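Local coordinates for protein ATP-dependent kinase YFH7 (Saccharomyces cerevisiae, PDB 2GA8) that acts as an ATP-dependent P-loop kinase that could take part in assembly of the endoplasmic reticulum membrane, at residues 23-29 against 260-266; 18-22 against 286-290; 124-129 against 188-194; 96-102 against 169-175. All coordinates share one frame; numbering follows the deposited sequence.

Contacts 1 and 2 belong to the central parallel sheet. Strand 25-30 is the middle strand of its five: contact 1 pairs it with strand 262-267, and contact 2 ties the loop before it to the turn leading into strand 290-296, its other neighbour. Backbone bonds and aliphatic packing dominate the buried contact 1; contact 2, at the end of the sheet where strands 25-30 and 290-296 begin, relies on one amide and one arginine. Contacts 3 and 4 lie together away from this sheet, where the six-stranded mixed sheet and its loops meet helices 168-171 and 192-206. Contact 3 is buried and mostly polar, contact 4 partly exposed and mainly apolar, and R127 NE to V101 O joins them.

Contact 1 of 4, residues 23-29 against 260-266; sequences YRVCVIL and TRIVILE
R24 and Y23 reach across to T260 and R261 where two parallel strands enter the central sheet of the P-loop kinase fold. Strands 25-29 and 262-266 run side by side with their axes 4.7 Å apart, and V25, V27 and L29 donate to R261 O, V263 O and L265 O while V25 O and V27 O accept from V263 N and L265 N. R24 can be followed outward: CB lies 3.3 Å from R261 O, CD comes near V263 CG2, and the bend at chi3 (58°) turns the guanidinium edge to T260 O. NE and NH2 both hold that single oxygen, NE at 2.9 Å from T260 O, while NH1 goes on to T205 OG1. With the guanidinium gone, as in an alanine, T260 O is likely to lose both these donors and T205 OG1 its arginine partner. Next door R261 folds back over the Y23 ring: its guanidinium lies flat on one face, planes 11° apart, with CZ 4.3 Å from the ring centroid in a cation-pi stack. The same arginine's NE donates to Y23 O in the plane of the guanidinium and of the Y23 carbonyl. Y23 OH bonds to K258 O and S231 N. Further along, V25 and I262 lie side by side facing helix 4-17, and V27 and I264 fill the same face of the sheet. At the strand ends, where E266 approaches K37 of the presumed ATP-binding loop, E266 CA closes to 3.2 Å from L29 O in a CA-H...O contact.

Contact 2 of 4, residues 18-22 against 286-290; sequences RIEDN and DTGAL
N22 supplies the hydrogen bond between the two loops, ND2 to T287 O at 2.7 Å. The donor comes from above the carbonyl plane, 41° out of it, and the same nitrogen also bonds to S206 OG of helix 192-206. Within 18-22, R18 fixes the other end of that amide: its NE and NH2 both grip N22 OD1 side-on, NE at 2.8 Å from N22 OD1, and bends at chi2 and chi3 (-68° and -62°) curl the chain back. Held from both ends, the amide is limited in its rotation. T287 OG1 accepts from A289 N in an ST turn and also bonds to L284 O. These loops follow helices 4-17 and 275-285, and the contact joins them at the N-terminal ends of two neighbouring parallel strands of the P-loop kinase core. One face of the R18 guanidinium lies over G288 O, with NE 3.0 Å from G288 O but poorly angled for a bond; D21 CB, from R18's own loop, sits over the opposite face. G288 has positive phi, and a side chain here would collide with R18 NH2. Apolar contact is slight: the methyl of A289 rests 3.5 Å from N22 CG and also touches V25.

Contact 3 of 4, residues 124-129 against 188-194; sequences VVARGG and STFDSNN
R127 NH1 donates to N193 OD1 at 2.8 Å, and G128 N donates to D191 OD2, also at 2.8 Å. These bonds set the type I turn of A126-G129, which follows strand 123-125 of the mixed sheet, against the start of helix 192-206, where D191 is the N-cap. Its OD1 accepts from N194 N at 3.0 Å while OD2 takes G128 N, each donor lying above the carboxylate plane; one cap therefore serves both the helix and the turn. A water joins D191 OD2 to A126 N. The guanidinium of R127 meets N193 OD1 almost in its plane, the amide being turned 49° against it. NH1 has a second, weak bond to S192 OG, which also bonds to E275 and N276. A second water bridges NH2 and S192 OG, and NE donates to V101 O. A leucine in place of R127 would probably leave N193 OD1 and V101 O without this donor and weaken the tie between the turn and the loop carrying V101. N193 ND2 in turn is held by F106 O and D103 O. G128 lies close against the cap, for a CB on it would strike D191 OD2. Outward from the polar centre, the A126 methyl fills the space between D191, N193 and N194: A126 CB is 3.5 Å from N193 CB.

Contact 4 of 4, residues 96-102 against 169-175; sequences LFKDHVE and RCLDLFK
E102 CG stands anti to its own carbonyl carbon (chi1 -58°) and the chain then runs extended, which lays the carboxylate over the face of F174. The two planes are 13° apart, and CG sits above the ring centre, 3.5 Å from the F174 centroid, in a CH-pi contact. OE2 passes beyond the ring to accept from K175 N at 2.6 Å, met on the syn side, 32° out of the carboxylate plane. A water donates both to this oxygen and to L173 O, so OE2 is gripped twice. Beyond this polar end the contact is aliphatic. L96 reaches over with CD1 at 3.7 Å from L173 CD1 and with CD2 against C170, while V101 crosses L173 at about a right angle. V101 CG1 also lies 3.7 Å from C170 SG, and a mercury ion is bound close to C170. F174 packs also on L166 and A180. The loop between helix 84-92 and strand 109-111 thus packs on the type I turn L171-F174, continuous with the short helix 168-171, at the partly exposed periphery away from the presumed ATP site.

Contact 1 of 4, residues 23-29 against 260-266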
# COMPACT_ATOMS: atom_id res chain seq x y z
N TYR A 23 -9.35 -2.49 14.97
CA TYR A 23 -8.01 -2.57 15.52
C TYR A 23 -7.11 -1.52 14.88
O TYR A 23 -6.20 -0.98 15.51
CB TYR A 23 -7.40 -3.95 15.28
CG TYR A 23 -6.10 -4.13 16.03
CD1 TYR A 23 -6.10 -4.28 17.41
CD2 TYR A 23 -4.88 -4.11 15.36
CE1 TYR A 23 -4.91 -4.40 18.11
CE2 TYR A 23 -3.68 -4.24 16.05
CZ TYR A 23 -3.71 -4.38 17.43
OH TYR A 23 -2.54 -4.51 18.13
N ARG A 24 -7.35 -1.25 13.60
CA ARG A 24 -6.56 -0.26 12.90
C ARG A 24 -7.39 0.52 11.90
O ARG A 24 -8.44 0.06 11.45
CB ARG A 24 -5.35 -0.92 12.21
CG ARG A 24 -5.65 -2.27 11.58
CD ARG A 24 -4.44 -2.86 10.85
NE ARG A 24 -3.28 -3.05 11.71
CZ ARG A 24 -2.48 -4.12 11.67
NH1 ARG A 24 -2.72 -5.11 10.83
NH2 ARG A 24 -1.42 -4.18 12.47
N VAL A 25 -6.95 1.73 11.60
CA VAL A 25 -7.66 2.55 10.63
C VAL A 25 -6.78 2.66 9.40
O VAL A 25 -5.56 2.62 9.50
CB VAL A 25 -7.96 3.95 11.20
CG1 VAL A 25 -8.85 3.83 12.44
CG2 VAL A 25 -6.68 4.67 11.53
N CYS A 26 -7.41 2.78 8.24
CA CYS A 26 -6.66 2.87 7.00
C CYS A 26 -6.86 4.22 6.34
O CYS A 26 -7.91 4.84 6.48
CB CYS A 26 -7.09 1.78 6.03
SG CYS A 26 -6.63 0.09 6.54
N VAL A 27 -5.84 4.66 5.63
CA VAL A 27 -5.90 5.91 4.91
C VAL A 27 -5.46 5.63 3.49
O VAL A 27 -4.43 4.99 3.27
CB VAL A 27 -4.95 6.97 5.50
CG1 VAL A 27 -5.03 8.26 4.68
CG2 VAL A 27 -5.31 7.24 6.96
N ILE A 28 -6.27 6.06 2.53
CA ILE A 28 -5.94 5.91 1.12
C ILE A 28 -5.54 7.29 0.62
O ILE A 28 -6.25 8.27 0.86
CB ILE A 28 -7.15 5.42 0.28
CG1 ILE A 28 -7.34 3.91 0.46
CG2 ILE A 28 -6.92 5.76 -1.20
CD1 ILE A 28 -8.59 3.36 -0.24
N LEU A 29 -4.39 7.36 -0.03
CA LEU A 29 -3.91 8.62 -0.59
C LEU A 29 -3.58 8.35 -2.05
O LEU A 29 -2.66 7.58 -2.36
CB LEU A 29 -2.65 9.10 0.15
CG LEU A 29 -2.02 10.37 -0.43
CD1 LEU A 29 -3.03 11.51 -0.43
CD2 LEU A 29 -0.78 10.74 0.39
N THR A 260 1.12 -1.42 14.73
CA THR A 260 0.63 -0.55 13.67
C THR A 260 -0.89 -0.43 13.77
O THR A 260 -1.62 -1.38 13.47
CB THR A 260 0.98 -1.10 12.28
OG1 THR A 260 2.38 -1.45 12.25
CG2 THR A 260 0.69 -0.06 11.22
N ARG A 261 -1.37 0.74 14.18
CA ARG A 261 -2.80 0.97 14.32
C ARG A 261 -3.34 1.90 13.24
O ARG A 261 -4.54 2.14 13.14
CB ARG A 261 -3.10 1.55 15.71
CG ARG A 261 -2.53 0.70 16.85
CD ARG A 261 -3.17 -0.69 16.92
NE ARG A 261 -4.51 -0.66 17.53
CZ ARG A 261 -4.73 -0.55 18.84
NH1 ARG A 261 -3.72 -0.49 19.69
NH2 ARG A 261 -5.98 -0.49 19.29
N ILE A 262 -2.43 2.43 12.43
CA ILE A 262 -2.77 3.33 11.33
C ILE A 262 -1.93 2.90 10.13
O ILE A 262 -0.71 2.83 10.22
CB ILE A 262 -2.44 4.80 11.69
CG1 ILE A 262 -3.36 5.28 12.82
CG2 ILE A 262 -2.58 5.69 10.47
CD1 ILE A 262 -2.92 6.57 13.45
N VAL A 263 -2.60 2.59 9.03
CA VAL A 263 -1.90 2.17 7.82
C VAL A 263 -2.23 3.18 6.73
O VAL A 263 -3.40 3.40 6.41
CB VAL A 263 -2.34 0.75 7.36
CG1 VAL A 263 -1.61 0.37 6.07
CG2 VAL A 263 -2.05 -0.26 8.44
N ILE A 264 -1.19 3.80 6.20
CA ILE A 264 -1.36 4.81 5.16
C ILE A 264 -0.94 4.20 3.83
O ILE A 264 0.23 3.96 3.59
CB ILE A 264 -0.49 6.04 5.47
CG1 ILE A 264 -0.91 6.64 6.82
CG2 ILE A 264 -0.64 7.08 4.36
CD1 ILE A 264 0.15 7.54 7.45
N LEU A 265 -1.92 3.94 2.96
CA LEU A 265 -1.65 3.36 1.66
C LEU A 265 -1.66 4.47 0.63
O LEU A 265 -2.63 5.22 0.54
CB LEU A 265 -2.71 2.31 1.32
CG LEU A 265 -2.83 1.16 2.32
CD1 LEU A 265 -3.93 1.47 3.32
CD2 LEU A 265 -3.15 -0.13 1.58
N GLU A 266 -0.58 4.58 -0.14
CA GLU A 266 -0.50 5.61 -1.17
C GLU A 266 -0.18 4.97 -2.50
O GLU A 266 0.62 4.03 -2.57
CB GLU A 266 0.58 6.65 -0.81
CG GLU A 266 1.97 6.06 -0.61
CD GLU A 266 2.87 6.19 -1.83
OE1 GLU A 266 2.36 6.51 -2.93
OE2 GLU A 266 4.08 5.96 -1.68

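Contact 2 of 4, residues 18-22 against 286-290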
# COMPACT_ATOMS: atom_id res chain seq x y z
N ARG A 18 -13.30 4.93 16.27
CA ARG A 18 -13.43 3.51 15.97
C ARG A 18 -12.59 2.60 16.87
O ARG A 18 -12.45 1.41 16.60
CB ARG A 18 -13.03 3.28 14.50
CG ARG A 18 -13.78 4.14 13.51
CD ARG A 18 -15.25 3.76 13.45
NE ARG A 18 -15.41 2.38 13.00
CZ ARG A 18 -16.58 1.77 12.82
NH1 ARG A 18 -17.71 2.43 13.05
NH2 ARG A 18 -16.62 0.52 12.39
N ILE A 19 -12.05 3.17 17.94
CA ILE A 19 -11.19 2.45 18.87
C ILE A 19 -11.74 1.12 19.39
O ILE A 19 -10.98 0.17 19.62
CB ILE A 19 -10.84 3.36 20.08
CG1 ILE A 19 -9.59 2.83 20.78
CG2 ILE A 19 -12.02 3.42 21.04
CD1 ILE A 19 -8.33 2.92 19.93
N GLU A 20 -13.05 1.04 19.58
CA GLU A 20 -13.67 -0.18 20.08
C GLU A 20 -14.22 -1.06 18.96
O GLU A 20 -14.64 -2.19 19.21
CB GLU A 20 -14.81 0.17 21.05
CG GLU A 20 -14.35 0.76 22.38
CD GLU A 20 -15.50 1.23 23.25
OE1 GLU A 20 -16.41 0.42 23.54
OE2 GLU A 20 -15.50 2.41 23.64
N ASP A 21 -14.20 -0.54 17.74
CA ASP A 21 -14.73 -1.28 16.59
C ASP A 21 -13.69 -1.76 15.59
O ASP A 21 -13.93 -2.72 14.85
CB ASP A 21 -15.74 -0.40 15.84
CG ASP A 21 -16.90 0.01 16.72
OD1 ASP A 21 -17.61 -0.88 17.22
OD2 ASP A 21 -17.11 1.23 16.90
N ASN A 22 -12.54 -1.10 15.54
CA ASN A 22 -11.50 -1.48 14.59
C ASN A 22 -10.13 -1.45 15.22
O ASN A 22 -9.78 -0.50 15.92
CB ASN A 22 -11.50 -0.52 13.39
CG ASN A 22 -12.79 -0.56 12.59
OD1 ASN A 22 -13.73 0.19 12.86
ND2 ASN A 22 -12.84 -1.44 11.60
N ASP A 286 -15.33 -0.99 3.77
CA ASP A 286 -16.22 -1.85 4.55
C ASP A 286 -15.77 -2.09 5.99
O ASP A 286 -16.53 -2.65 6.78
CB ASP A 286 -16.44 -3.18 3.83
CG ASP A 286 -17.42 -3.07 2.67
OD1 ASP A 286 -18.06 -2.01 2.53
OD2 ASP A 286 -17.55 -4.04 1.91
N THR A 287 -14.56 -1.68 6.34
CA THR A 287 -14.09 -1.85 7.71
C THR A 287 -14.75 -0.79 8.58
O THR A 287 -14.85 -0.95 9.80
CB THR A 287 -12.56 -1.66 7.85
OG1 THR A 287 -12.20 -0.33 7.45
CG2 THR A 287 -11.81 -2.67 6.99
N GLY A 288 -15.22 0.28 7.95
CA GLY A 288 -15.83 1.36 8.69
C GLY A 288 -14.77 2.26 9.31
O GLY A 288 -15.07 3.13 10.14
N ALA A 289 -13.52 2.05 8.91
CA ALA A 289 -12.41 2.84 9.44
C ALA A 289 -11.46 3.24 8.32
O ALA A 289 -10.29 2.85 8.33
CB ALA A 289 -11.67 2.05 10.51
N LEU A 290 -11.97 4.02 7.37
CA LEU A 290 -11.18 4.47 6.23
C LEU A 290 -11.32 5.96 5.95
O LEU A 290 -12.42 6.51 5.97
CB LEU A 290 -11.60 3.70 4.98
CG LEU A 290 -10.97 4.17 3.66
CD1 LEU A 290 -9.51 3.76 3.63
CD2 LEU A 290 -11.72 3.57 2.48

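Contact 3 of 4, residues 124-129 against 188-194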
# COMPACT_ATOMS: atom_id res chain seq x y z
N VAL A 124 2.60 -15.19 0.66
CA VAL A 124 1.38 -15.10 -0.13
C VAL A 124 1.77 -14.46 -1.45
O VAL A 124 2.28 -13.35 -1.48
CB VAL A 124 0.33 -14.20 0.57
CG1 VAL A 124 -0.89 -14.02 -0.32
CG2 VAL A 124 -0.07 -14.83 1.91
N VAL A 125 1.55 -15.19 -2.55
CA VAL A 125 1.90 -14.69 -3.88
C VAL A 125 0.73 -14.76 -4.85
O VAL A 125 -0.18 -15.57 -4.69
CB VAL A 125 3.08 -15.48 -4.50
CG1 VAL A 125 4.34 -15.25 -3.70
CG2 VAL A 125 2.74 -16.97 -4.55
N ALA A 126 0.76 -13.88 -5.84
CA ALA A 126 -0.28 -13.84 -6.86
C ALA A 126 0.38 -13.88 -8.24
O ALA A 126 1.44 -14.48 -8.39
CB ALA A 126 -1.14 -12.59 -6.71
N ARG A 127 -0.22 -13.23 -9.23
CA ARG A 127 0.34 -13.31 -10.57
C ARG A 127 1.74 -12.74 -10.77
O ARG A 127 2.40 -13.05 -11.75
CB ARG A 127 -0.63 -12.69 -11.58
CG ARG A 127 -0.70 -11.18 -11.64
CD ARG A 127 -1.76 -10.79 -12.68
NE ARG A 127 -1.42 -9.59 -13.44
CZ ARG A 127 -1.87 -8.38 -13.17
NH1 ARG A 127 -2.69 -8.17 -12.14
NH2 ARG A 127 -1.52 -7.36 -13.94
N GLY A 128 2.21 -11.93 -9.82
CA GLY A 128 3.54 -11.36 -9.93
C GLY A 128 4.63 -12.28 -9.40
O GLY A 128 5.82 -12.03 -9.60
N GLY A 129 4.23 -13.35 -8.72
CA GLY A 129 5.21 -14.28 -8.20
C GLY A 129 5.86 -13.80 -6.92
O GLY A 129 5.36 -12.89 -6.26
N SER A 188 -2.14 -2.22 -15.44
CA SER A 188 -1.87 -3.61 -15.77
C SER A 188 -0.44 -4.08 -15.51
O SER A 188 -0.13 -5.25 -15.73
CB SER A 188 -2.24 -3.89 -17.23
OG SER A 188 -1.41 -3.16 -18.11
N THR A 189 0.43 -3.18 -15.05
CA THR A 189 1.82 -3.57 -14.78
C THR A 189 2.11 -3.72 -13.29
O THR A 189 3.27 -3.67 -12.87
CB THR A 189 2.83 -2.56 -15.41
OG1 THR A 189 2.61 -1.25 -14.89
CG2 THR A 189 2.70 -2.55 -16.92
N PHE A 190 1.06 -3.91 -12.50
CA PHE A 190 1.18 -4.10 -11.05
C PHE A 190 0.44 -5.39 -10.70
O PHE A 190 -0.53 -5.74 -11.38
CB PHE A 190 0.49 -2.97 -10.28
CG PHE A 190 1.22 -1.67 -10.32
CD1 PHE A 190 2.10 -1.32 -9.30
CD2 PHE A 190 0.99 -0.76 -11.35
CE1 PHE A 190 2.74 -0.09 -9.31
CE2 PHE A 190 1.63 0.47 -11.37
CZ PHE A 190 2.50 0.82 -10.35
N ASP A 191 0.89 -6.08 -9.66
CA ASP A 191 0.20 -7.30 -9.24
C ASP A 191 -1.01 -6.82 -8.42
O ASP A 191 -0.98 -6.81 -7.19
CB ASP A 191 1.11 -8.17 -8.36
CG ASP A 191 0.51 -9.53 -8.09
OD1 ASP A 191 -0.72 -9.69 -8.25
OD2 ASP A 191 1.26 -10.45 -7.69
N SER A 192 -2.07 -6.41 -9.12
CA SER A 192 -3.27 -5.93 -8.46
C SER A 192 -3.91 -7.02 -7.61
O SER A 192 -4.57 -6.73 -6.61
CB SER A 192 -4.29 -5.42 -9.49
OG SER A 192 -4.69 -6.46 -10.35
N ASN A 193 -3.72 -8.28 -8.03
CA ASN A 193 -4.26 -9.44 -7.33
C ASN A 193 -3.74 -9.49 -5.90
O ASN A 193 -4.51 -9.60 -4.94
CB ASN A 193 -3.81 -10.75 -8.01
CG ASN A 193 -4.05 -10.77 -9.52
OD1 ASN A 193 -3.96 -9.75 -10.19
ND2 ASN A 193 -4.31 -11.96 -10.06
N ASN A 194 -2.42 -9.41 -5.76
CA ASN A 194 -1.82 -9.47 -4.44
C ASN A 194 -2.00 -8.20 -3.62
O ASN A 194 -2.02 -8.25 -2.40
CB ASN A 194 -0.33 -9.84 -4.53
CG ASN A 194 0.08 -10.89 -3.51
OD1 ASN A 194 1.23 -10.95 -3.08
ND2 ASN A 194 -0.87 -11.73 -3.13
O HOH W 1 2.77 -11.84 -5.93
O HOH W 2 -3.22 -5.24 -12.81

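Contact 4 of 4, residues 96-102 against 169-175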
# COMPACT_ATOMS: atom_id res chain seq x y z
N LEU A 96 8.22 -17.14 -10.75
CA LEU A 96 7.11 -16.65 -11.56
C LEU A 96 6.13 -17.74 -11.99
O LEU A 96 6.45 -18.94 -11.96
CB LEU A 96 7.65 -15.94 -12.80
CG LEU A 96 8.36 -14.60 -12.58
CD1 LEU A 96 9.00 -14.14 -13.88
CD2 LEU A 96 7.37 -13.58 -12.09
N PHE A 97 4.93 -17.31 -12.37
CA PHE A 97 3.88 -18.19 -12.86
C PHE A 97 3.71 -17.79 -14.32
O PHE A 97 2.86 -16.95 -14.65
CB PHE A 97 2.56 -17.94 -12.10
CG PHE A 97 2.61 -18.31 -10.65
CD1 PHE A 97 2.79 -19.63 -10.25
CD2 PHE A 97 2.45 -17.33 -9.67
CE1 PHE A 97 2.82 -19.97 -8.89
CE2 PHE A 97 2.47 -17.66 -8.31
CZ PHE A 97 2.65 -18.99 -7.93
N LYS A 98 4.52 -18.38 -15.19
CA LYS A 98 4.51 -18.07 -16.62
C LYS A 98 3.14 -17.91 -17.28
O LYS A 98 2.93 -16.95 -18.03
CB LYS A 98 5.31 -19.12 -17.38
CG LYS A 98 5.51 -18.79 -18.86
CD LYS A 98 6.36 -19.85 -19.55
CE LYS A 98 6.67 -19.45 -20.98
NZ LYS A 98 5.45 -19.20 -21.79
N ASP A 99 2.22 -18.82 -17.00
CA ASP A 99 0.90 -18.78 -17.62
C ASP A 99 -0.15 -17.87 -16.98
O ASP A 99 -1.31 -17.86 -17.41
CB ASP A 99 0.32 -20.19 -17.72
CG ASP A 99 1.23 -21.14 -18.47
OD1 ASP A 99 1.74 -20.76 -19.55
OD2 ASP A 99 1.43 -22.28 -18.00
N HIS A 100 0.23 -17.09 -15.97
CA HIS A 100 -0.74 -16.23 -15.30
C HIS A 100 -0.30 -14.79 -15.05
O HIS A 100 -0.98 -14.06 -14.34
CB HIS A 100 -1.15 -16.86 -13.97
CG HIS A 100 -1.83 -18.19 -14.12
ND1 HIS A 100 -3.12 -18.31 -14.61
CD2 HIS A 100 -1.41 -19.45 -13.85
CE1 HIS A 100 -3.45 -19.59 -14.63
NE2 HIS A 100 -2.43 -20.30 -14.18
N VAL A 101 0.81 -14.38 -15.64
CA VAL A 101 1.32 -13.03 -15.43
C VAL A 101 0.37 -11.89 -15.79
O VAL A 101 0.51 -10.78 -15.27
CB VAL A 101 2.65 -12.81 -16.19
CG1 VAL A 101 3.71 -13.75 -15.63
CG2 VAL A 101 2.46 -13.06 -17.68
N GLU A 102 -0.60 -12.14 -16.66
CA GLU A 102 -1.55 -11.11 -17.06
C GLU A 102 -2.98 -11.46 -16.64
O GLU A 102 -3.94 -10.81 -17.07
CB GLU A 102 -1.50 -10.90 -18.58
CG GLU A 102 -0.13 -10.51 -19.11
CD GLU A 102 -0.13 -10.29 -20.61
OE1 GLU A 102 -0.68 -9.27 -21.07
OE2 GLU A 102 0.42 -11.15 -21.33
N ARG A 169 11.35 -9.03 -15.27
CA ARG A 169 11.35 -10.36 -15.87
C ARG A 169 9.92 -10.84 -16.04
O ARG A 169 9.62 -11.63 -16.93
CB ARG A 169 12.13 -11.35 -15.00
CG ARG A 169 12.13 -12.77 -15.57
CD ARG A 169 13.05 -13.72 -14.81
NE ARG A 169 14.47 -13.44 -15.03
CZ ARG A 169 15.16 -12.50 -14.40
NH1 ARG A 169 14.58 -11.73 -13.49
NH2 ARG A 169 16.45 -12.33 -14.69
N CYS A 170 9.03 -10.36 -15.18
CA CYS A 170 7.63 -10.73 -15.25
C CYS A 170 7.04 -10.07 -16.51
O CYS A 170 6.29 -10.69 -17.26
CB CYS A 170 6.90 -10.24 -14.00
SG CYS A 170 5.25 -10.93 -13.77
N LEU A 171 7.40 -8.81 -16.73
CA LEU A 171 6.89 -8.09 -17.89
C LEU A 171 7.38 -8.71 -19.19
O LEU A 171 6.75 -8.54 -20.24
CB LEU A 171 7.32 -6.62 -17.81
CG LEU A 171 6.79 -5.82 -16.61
CD1 LEU A 171 7.30 -4.39 -16.69
CD2 LEU A 171 5.26 -5.84 -16.59
N ASP A 172 8.50 -9.44 -19.13
CA ASP A 172 9.05 -10.09 -20.32
C ASP A 172 8.18 -11.26 -20.76
O ASP A 172 8.33 -11.77 -21.87
CB ASP A 172 10.47 -10.60 -20.06
CG ASP A 172 11.46 -9.49 -19.81
OD1 ASP A 172 11.43 -8.48 -20.55
OD2 ASP A 172 12.29 -9.62 -18.88
N LEU A 173 7.29 -11.69 -19.87
CA LEU A 173 6.41 -12.81 -20.16
C LEU A 173 5.07 -12.37 -20.72
O LEU A 173 4.25 -13.21 -21.10
CB LEU A 173 6.20 -13.65 -18.90
CG LEU A 173 7.47 -14.25 -18.30
CD1 LEU A 173 7.15 -14.92 -16.97
CD2 LEU A 173 8.08 -15.25 -19.28
N PHE A 174 4.84 -11.07 -20.77
CA PHE A 174 3.58 -10.55 -21.31
C PHE A 174 3.44 -11.01 -22.75
O PHE A 174 4.44 -11.15 -23.46
CB PHE A 174 3.57 -9.02 -21.25
CG PHE A 174 2.90 -8.46 -20.03
CD1 PHE A 174 3.22 -8.94 -18.76
CD2 PHE A 174 1.96 -7.44 -20.14
CE1 PHE A 174 2.60 -8.40 -17.62
CE2 PHE A 174 1.34 -6.90 -19.01
CZ PHE A 174 1.67 -7.38 -17.75
N LYS A 175 2.21 -11.24 -23.19
CA LYS A 175 1.96 -11.69 -24.56
C LYS A 175 2.64 -10.72 -25.52
O LYS A 175 3.01 -11.09 -26.64
CB LYS A 175 0.46 -11.75 -24.84
CG LYS A 175 0.11 -12.35 -26.19
CD LYS A 175 0.61 -13.78 -26.31
CE LYS A 175 0.36 -14.34 -27.70
NZ LYS A 175 0.89 -15.72 -27.86
O HOH W 3 1.45 -13.55 -20.93